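Local structure of thioredoxin reductase (Streptomyces clavuligerus, 4NTD) at residues L207-D210 / D211-A214; V231-D235 / R236-V240; V324-D327 / V328-V332. The protein is an FAD-containing oxidoreductase of the thioredoxin reductase family, linked to disulfide-bond formation in natural products such as holomycin. All coordinates share one frame; numbering follows the deposited sequence.

Contact 1: residues L207-D210 / D211-A214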
loop_
_atom_site.group_PDB
_atom_site.type_symbol
_atom_site.label_atom_id
_atom_site.label_comp_id
_atom_site.label_asym_id
_atom_site.label_seq_id
_atom_site.Cartn_x
_atom_site.Cartn_y
_atom_site.Cartn_z
ATOM N N LEU A 207 -21.993 -28.943 1.469
ATOM C CA LEU A 207 -22.726 -27.708 1.175
ATOM C C LEU A 207 -23.871 -27.528 2.167
ATOM O O LEU A 207 -24.574 -28.485 2.493
ATOM C CB LEU A 207 -23.294 -27.738 -0.250
ATOM C CG LEU A 207 -22.503 -27.115 -1.410
ATOM C CD1 LEU A 207 -20.993 -27.153 -1.202
ATOM C CD2 LEU A 207 -22.898 -27.804 -2.711
ATOM N N THR A 208 -24.052 -26.296 2.635
ATOM C CA THR A 208 -25.175 -25.953 3.503
ATOM C C THR A 208 -26.375 -25.547 2.653
ATOM O O THR A 208 -26.253 -25.364 1.440
ATOM C CB THR A 208 -24.825 -24.788 4.449
ATOM O OG1 THR A 208 -24.608 -23.593 3.688
ATOM C CG2 THR A 208 -23.575 -25.109 5.265
ATOM N N ASP A 209 -27.532 -25.401 3.293
ATOM C CA ASP A 209 -28.727 -24.911 2.605
ATOM C C ASP A 209 -28.503 -23.502 2.049
ATOM O O ASP A 209 -28.947 -23.193 0.943
ATOM C CB ASP A 209 -29.946 -24.922 3.539
ATOM C CG ASP A 209 -30.467 -26.327 3.821
ATOM O OD1 ASP A 209 -31.354 -26.460 4.690
ATOM O OD2 ASP A 209 -30.005 -27.297 3.180
ATOM N N ASP A 210 -27.813 -22.656 2.813
ATOM C CA ASP A 210 -27.472 -21.305 2.355
ATOM C C ASP A 210 -26.546 -21.333 1.134
ATOM O O ASP A 210 -26.719 -20.536 0.213
ATOM C CB ASP A 210 -26.830 -20.483 3.482
ATOM C CG ASP A 210 -27.830 -20.062 4.555
ATOM O OD1 ASP A 210 -27.385 -19.693 5.661
ATOM O OD2 ASP A 210 -29.053 -20.092 4.300
ATOM N N ASP A 211 -25.572 -22.245 1.129
ATOM C CA ASP A 211 -24.688 -22.432 -0.031
ATOM C C ASP A 211 -25.504 -22.754 -1.279
ATOM O O ASP A 211 -25.340 -22.125 -2.326
ATOM C CB ASP A 211 -23.689 -23.576 0.197
ATOM C CG ASP A 211 -22.614 -23.243 1.217
ATOM O OD1 ASP A 211 -22.319 -22.051 1.438
ATOM O OD2 ASP A 211 -22.048 -24.198 1.789
ATOM N N ARG A 212 -26.384 -23.744 -1.156
ATOM C CA ARG A 212 -27.199 -24.193 -2.281
ATOM C C ARG A 212 -28.140 -23.099 -2.798
ATOM O O ARG A 212 -28.264 -22.914 -4.008
ATOM C CB ARG A 212 -27.976 -25.461 -1.910
ATOM C CG ARG A 212 -27.111 -26.713 -1.909
ATOM C CD ARG A 212 -27.917 -27.961 -1.590
ATOM N NE ARG A 212 -28.232 -28.046 -0.167
ATOM C CZ ARG A 212 -27.456 -28.606 0.762
ATOM N NH1 ARG A 212 -26.287 -29.161 0.445
ATOM N NH2 ARG A 212 -27.858 -28.615 2.029
ATOM N N ARG A 213 -28.784 -22.368 -1.889
ATOM C CA ARG A 213 -29.655 -21.251 -2.286
ATOM C C ARG A 213 -28.882 -20.160 -3.038
ATOM O O ARG A 213 -29.361 -19.633 -4.043
ATOM C CB ARG A 213 -30.371 -20.642 -1.072
ATOM C CG ARG A 213 -31.610 -21.407 -0.630
ATOM C CD ARG A 213 -32.400 -20.638 0.418
ATOM N NE ARG A 213 -31.748 -20.659 1.727
ATOM C CZ ARG A 213 -31.876 -21.627 2.635
ATOM N NH1 ARG A 213 -32.640 -22.692 2.405
ATOM N NH2 ARG A 213 -31.229 -21.530 3.792
ATOM N N ALA A 214 -27.685 -19.838 -2.556
ATOM C CA ALA A 214 -26.854 -18.800 -3.172
ATOM C C ALA A 214 -26.376 -19.207 -4.565
ATOM O O ALA A 214 -26.452 -18.422 -5.510
ATOM C CB ALA A 214 -25.664 -18.477 -2.281
HETATM O O HOH W 1 -30.979 -27.693 -0.085
HETATM O O HOH W 2 -30.428 -18.319 2.272
#

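Contact 2: residues V231-D235 / R236-V240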
loop_
_atom_site.group_PDB
_atom_site.type_symbol
_atom_site.label_atom_id
_atom_site.label_comp_id
_atom_site.label_asym_id
_atom_site.label_seq_id
_atom_site.Cartn_x
_atom_site.Cartn_y
_atom_site.Cartn_z
ATOM N N VAL A 231 -7.898 -32.137 -17.592
ATOM C CA VAL A 231 -7.595 -32.619 -18.938
ATOM C C VAL A 231 -6.845 -31.534 -19.702
ATOM O O VAL A 231 -7.366 -30.435 -19.903
ATOM C CB VAL A 231 -8.876 -33.009 -19.704
ATOM C CG1 VAL A 231 -8.530 -33.572 -21.077
ATOM C CG2 VAL A 231 -9.682 -34.023 -18.903
ATOM N N VAL A 232 -5.622 -31.853 -20.121
ATOM C CA VAL A 232 -4.755 -30.911 -20.824
ATOM C C VAL A 232 -4.371 -31.487 -22.186
ATOM O O VAL A 232 -3.903 -32.624 -22.271
ATOM C CB VAL A 232 -3.472 -30.625 -20.016
ATOM C CG1 VAL A 232 -2.588 -29.617 -20.739
ATOM C CG2 VAL A 232 -3.819 -30.125 -18.619
ATOM N N GLU A 233 -4.581 -30.704 -23.242
ATOM C CA GLU A 233 -4.230 -31.109 -24.606
ATOM C C GLU A 233 -3.623 -29.931 -25.370
ATOM O O GLU A 233 -4.172 -28.827 -25.352
ATOM C CB GLU A 233 -5.464 -31.639 -25.341
ATOM C CG GLU A 233 -6.061 -32.903 -24.733
ATOM C CD GLU A 233 -7.341 -33.352 -25.416
ATOM O OE1 GLU A 233 -7.711 -32.772 -26.461
ATOM O OE2 GLU A 233 -7.985 -34.294 -24.904
ATOM N N ASP A 234 -2.493 -30.175 -26.033
ATOM C CA ASP A 234 -1.756 -29.141 -26.771
ATOM C C ASP A 234 -1.439 -27.913 -25.905
ATOM O O ASP A 234 -1.620 -26.770 -26.334
ATOM C CB ASP A 234 -2.512 -28.730 -28.044
ATOM C CG ASP A 234 -2.734 -29.893 -28.999
ATOM O OD1 ASP A 234 -2.027 -30.918 -28.887
ATOM O OD2 ASP A 234 -3.619 -29.777 -29.874
ATOM N N ASP A 235 -0.974 -28.174 -24.686
ATOM C CA ASP A 235 -0.538 -27.134 -23.746
ATOM C C ASP A 235 -1.646 -26.154 -23.330
ATOM O O ASP A 235 -1.379 -24.980 -23.059
ATOM C CB ASP A 235 0.668 -26.371 -24.314
ATOM C CG ASP A 235 1.431 -25.595 -23.247
ATOM O OD1 ASP A 235 1.928 -24.492 -23.558
ATOM O OD2 ASP A 235 1.527 -26.081 -22.100
ATOM N N ARG A 236 -2.885 -26.633 -23.279
ATOM C CA ARG A 236 -3.974 -25.849 -22.698
ATOM C C ARG A 236 -5.015 -26.740 -22.044
ATOM O O ARG A 236 -5.310 -27.840 -22.521
ATOM C CB ARG A 236 -4.623 -24.896 -23.718
ATOM C CG ARG A 236 -4.615 -25.353 -25.170
ATOM C CD ARG A 236 -4.541 -24.161 -26.115
ATOM N NE ARG A 236 -5.704 -23.278 -25.985
ATOM C CZ ARG A 236 -6.688 -23.149 -26.879
ATOM N NH1 ARG A 236 -6.687 -23.837 -28.019
ATOM N NH2 ARG A 236 -7.688 -22.308 -26.632
ATOM N N LEU A 237 -5.549 -26.251 -20.929
ATOM C CA LEU A 237 -6.612 -26.931 -20.207
ATOM C C LEU A 237 -7.859 -27.032 -21.078
ATOM O O LEU A 237 -8.288 -26.045 -21.675
ATOM C CB LEU A 237 -6.937 -26.170 -18.922
ATOM C CG LEU A 237 -8.067 -26.745 -18.069
ATOM C CD1 LEU A 237 -7.593 -27.982 -17.327
ATOM C CD2 LEU A 237 -8.583 -25.705 -17.094
ATOM N N ARG A 238 -8.424 -28.237 -21.146
ATOM C CA ARG A 238 -9.633 -28.504 -21.923
ATOM C C ARG A 238 -10.845 -28.794 -21.048
ATOM O O ARG A 238 -11.979 -28.605 -21.485
ATOM C CB ARG A 238 -9.406 -29.697 -22.852
ATOM C CG ARG A 238 -8.194 -29.564 -23.756
ATOM C CD ARG A 238 -8.285 -28.330 -24.637
ATOM N NE ARG A 238 -7.188 -28.272 -25.597
ATOM C CZ ARG A 238 -7.108 -27.399 -26.598
ATOM N NH1 ARG A 238 -8.055 -26.483 -26.784
ATOM N NH2 ARG A 238 -6.063 -27.436 -27.416
ATOM N N GLY A 239 -10.613 -29.268 -19.827
ATOM C CA GLY A 239 -11.711 -29.567 -18.921
ATOM C C GLY A 239 -11.326 -30.343 -17.680
ATOM O O GLY A 239 -10.150 -30.432 -17.320
ATOM N N VAL A 240 -12.346 -30.899 -17.035
ATOM C CA VAL A 240 -12.210 -31.623 -15.780
ATOM C C VAL A 240 -12.835 -33.001 -15.957
ATOM O O VAL A 240 -13.967 -33.110 -16.425
ATOM C CB VAL A 240 -12.931 -30.871 -14.639
ATOM C CG1 VAL A 240 -12.824 -31.630 -13.323
ATOM C CG2 VAL A 240 -12.362 -29.465 -14.489
#

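Contact 3: residues V324-D327 / V328-V332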
loop_
_atom_site.group_PDB
_atom_site.type_symbol
_atom_site.label_atom_id
_atom_site.label_comp_id
_atom_site.label_asym_id
_atom_site.label_seq_id
_atom_site.Cartn_x
_atom_site.Cartn_y
_atom_site.Cartn_z
ATOM N N VAL A 324 15.604 6.939 14.400
ATOM C CA VAL A 324 15.986 8.305 14.767
ATOM C C VAL A 324 15.734 8.535 16.259
ATOM O O VAL A 324 16.592 9.075 16.954
ATOM C CB VAL A 324 15.245 9.368 13.925
ATOM C CG1 VAL A 324 15.475 10.766 14.489
ATOM C CG2 VAL A 324 15.700 9.306 12.474
ATOM N N ASP A 325 14.571 8.111 16.752
ATOM C CA ASP A 325 14.264 8.238 18.180
ATOM C C ASP A 325 15.335 7.553 19.036
ATOM O O ASP A 325 15.757 8.097 20.056
ATOM C CB ASP A 325 12.878 7.665 18.506
ATOM C CG ASP A 325 11.740 8.485 17.910
ATOM O OD1 ASP A 325 10.611 7.959 17.844
ATOM O OD2 ASP A 325 11.961 9.648 17.511
ATOM N N GLU A 326 15.783 6.373 18.611
ATOM C CA GLU A 326 16.864 5.674 19.311
ATOM C C GLU A 326 18.204 6.405 19.164
ATOM O O GLU A 326 18.947 6.531 20.140
ATOM C CB GLU A 326 16.999 4.228 18.822
ATOM C CG GLU A 326 17.927 3.387 19.688
ATOM C CD GLU A 326 18.160 1.999 19.133
ATOM O OE1 GLU A 326 17.176 1.260 18.926
ATOM O OE2 GLU A 326 19.335 1.646 18.909
ATOM N N ASP A 327 18.508 6.877 17.953
ATOM C CA ASP A 327 19.732 7.648 17.696
ATOM C C ASP A 327 19.802 8.874 18.621
ATOM O O ASP A 327 20.851 9.167 19.200
ATOM C CB ASP A 327 19.809 8.108 16.225
ATOM C CG ASP A 327 20.032 6.957 15.238
ATOM O OD1 ASP A 327 20.596 5.911 15.625
ATOM O OD2 ASP A 327 19.642 7.111 14.056
ATOM N N VAL A 328 18.677 9.573 18.764
ATOM C CA VAL A 328 18.601 10.769 19.609
ATOM C C VAL A 328 18.752 10.413 21.090
ATOM O O VAL A 328 19.533 11.043 21.804
ATOM C CB VAL A 328 17.276 11.539 19.391
ATOM C CG1 VAL A 328 17.118 12.670 20.403
ATOM C CG2 VAL A 328 17.212 12.099 17.976
ATOM N N ALA A 329 18.007 9.406 21.542
ATOM C CA ALA A 329 18.060 8.974 22.943
ATOM C C ALA A 329 19.465 8.520 23.347
ATOM O O ALA A 329 19.923 8.820 24.451
ATOM C CB ALA A 329 17.047 7.868 23.200
ATOM N N SER A 330 20.146 7.813 22.448
ATOM C CA SER A 330 21.520 7.365 22.692
ATOM C C SER A 330 22.512 8.529 22.745
ATOM O O SER A 330 23.445 8.516 23.552
ATOM C CB SER A 330 21.957 6.358 21.625
ATOM O OG SER A 330 21.201 5.162 21.715
ATOM N N ALA A 331 22.313 9.527 21.886
ATOM C CA ALA A 331 23.163 10.721 21.873
ATOM C C ALA A 331 22.961 11.563 23.134
ATOM O O ALA A 331 23.924 12.082 23.698
ATOM C CB ALA A 331 22.890 11.557 20.631
ATOM N N VAL A 332 21.709 11.697 23.566
ATOM C CA VAL A 332 21.381 12.424 24.797
ATOM C C VAL A 332 22.003 11.723 26.011
ATOM O O VAL A 332 22.580 12.374 26.885
ATOM C CB VAL A 332 19.849 12.568 24.976
ATOM C CG1 VAL A 332 19.490 13.034 26.382
ATOM C CG2 VAL A 332 19.284 13.535 23.944
HETATM O O HOH W 3 21.630 3.363 19.740
#

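Contact 1: residues L207-D210 / D211-A214
Thr208 and Asp211 close a capping box at the start of helix 209-217, each side chain bonding to the other's backbone N-H. Thr208 OG1 accepts from Asp211 N at 3.0 Å. In return Thr208 N points almost straight (177°) at Asp211 OD2, 3.0 Å away, meeting it from above the carboxylate plane. Threonine suits the N-cap because its hydroxyl, held between backbone N and carbonyl carbon (chi1 66°), is turned to a first-turn amide that has no earlier turn to bond to; aspartate can reach back, and its charge probably suits the positive end of the helix.

Two salt bridges follow on exposed flanks. Arg212 NH2 lies 2.8 Å from Asp209 OD2, which sits in the guanidinium plane, while the carboxylate is turned 71° against it. Thr208 O lies over one face of that guanidinium, and Arg212 NH1 gives Leu207 O a weak bond. One residue on, Arg213 NH2 approaches Asp210 OD2 at 2.7 Å on the anti side but tilted out of the carboxylate plane, with Asp209 O over a guanidinium face.

Within its beta-alpha-beta unit the helix and the residue before its cap lean on helix 184-191, Leu207 and Asp211 both touching Val185, while Ala214 packs on Val328 of the second subunit. A water joins the Arg213-Asp210 salt bridge, accepting from Arg213 NE at 2.7 Å and donating to Asp210 OD2 at 3.0 Å.

Contact 2: residues V231-D235 / R236-V240
Arg236 opens the returning arm of a beta hairpin, its O accepting from Glu233 N at 3.0 Å; its N gives a longer, more bent bond to Glu233 O. Between them Asp234 and Asp235 both take left-handed helical backbone angles, close to a type I' turn and better tolerated by aspartate than by most residues. Asp235 also holds Arg154 in a salt bridge.

Leu237 and Val232 form a non-hydrogen-bonded antiparallel pair. The buried, apolar leucine suits the face it shares with Val232, where it packs on Leu230, and its CD1 comes within 3.6 Å of Val231 O.

Arg238 does most of the side-chain work. Its N bonds Val231 O at 2.7 Å. The side chain then bends at chi2 (-59°), passing CG beside Glu233 CB and bringing NE to 3.1 Å from Glu233 O; NH2 adds a weak bond there. Arg238 NE and Arg236 N reach Glu233 O from opposite faces of its carbonyl plane, while Arg236 CG rests over the rim of one Arg238 guanidinium face. An alanine here removes NE and NH2, and would probably leave Glu233 O dependent on the long bond from Arg236 N and Arg236 CG without the flat group it packs on.

Gly239 joins Arg238 opposite Val231 in a classic beta bulge: its O accepts from Val231 N at 2.8 Å, whereas its N bonds Val231 O only weakly. Its phi of 169° is one that glycine adopts readily.

Val240 points away from residues 231-235; its side chain packs on Val227, earlier in the partner strand. The second arm is the middle strand of a three-stranded antiparallel sheet, Val240 bonding through its backbone to Val248 of strand 247-249, while Leu237 and Val240 cover Val253 of strand 252-254 in the parallel sheet that includes strand 175-178.

Contact 3: residues V324-D327 / V328-V332
Val324 and Val328, one turn apart on the long C-terminal helix 305-338, touch through Val324 CG1 and Val328 CG2 at 4.1 Å. Val328 CG1 is anti to the backbone N (chi1 172°), which leaves CG2 to lie back over the preceding turn, 3.3 Å from Val324 O. Branched, apolar valines suit this side of the helix, which packs on the second subunit.

The backbone bonds are those of a regular alpha helix. Val328 N meets Val324 O at 2.8 Å, Ala329 N bonds Asp325 O, Ser330 N bonds Glu326 O, and Ala331 N bonds Asp327 O.

Among the polar groups, Ser330 OG folds back to 3.1 Å from Glu326 O; serine is short enough to lie along its own helix. A water links its OG, at 2.7 Å, to Glu326 OE2, to which it donates at 3.0 Å.

The carboxylates of Glu326, Asp327 and Asp325 pair with arginines. Salt bridges to Arg134 of strand 134-137 and to Arg133 and Arg54 hold the helix to its own chain, while Asp325 bridges to Arg186 of the second subunit. There Val324 packs on Leu189 of helix 184-191, and Ala331 and Val332 meet Ala217 of helix 209-217.

Overall arrangement
The three contacts follow one another along the chain without interleaving. Contacts 1 and 2 are about 30 Å apart between centres: the first lies at the start of a helix flanking the parallel sheet that contains strand 198-201, the second in the hairpin 227-242, which packs against strand 252-254 of that same sheet. Contact 3 is on helix 305-338, across the chain's centre, about 59 Å from contact 1 and 62 Å from contact 2 between centres. Yet the dimer brings two of these regions together: helix 209-217 of one subunit meets helix 305-338 of the other, so distant parts of each chain come together across the interface.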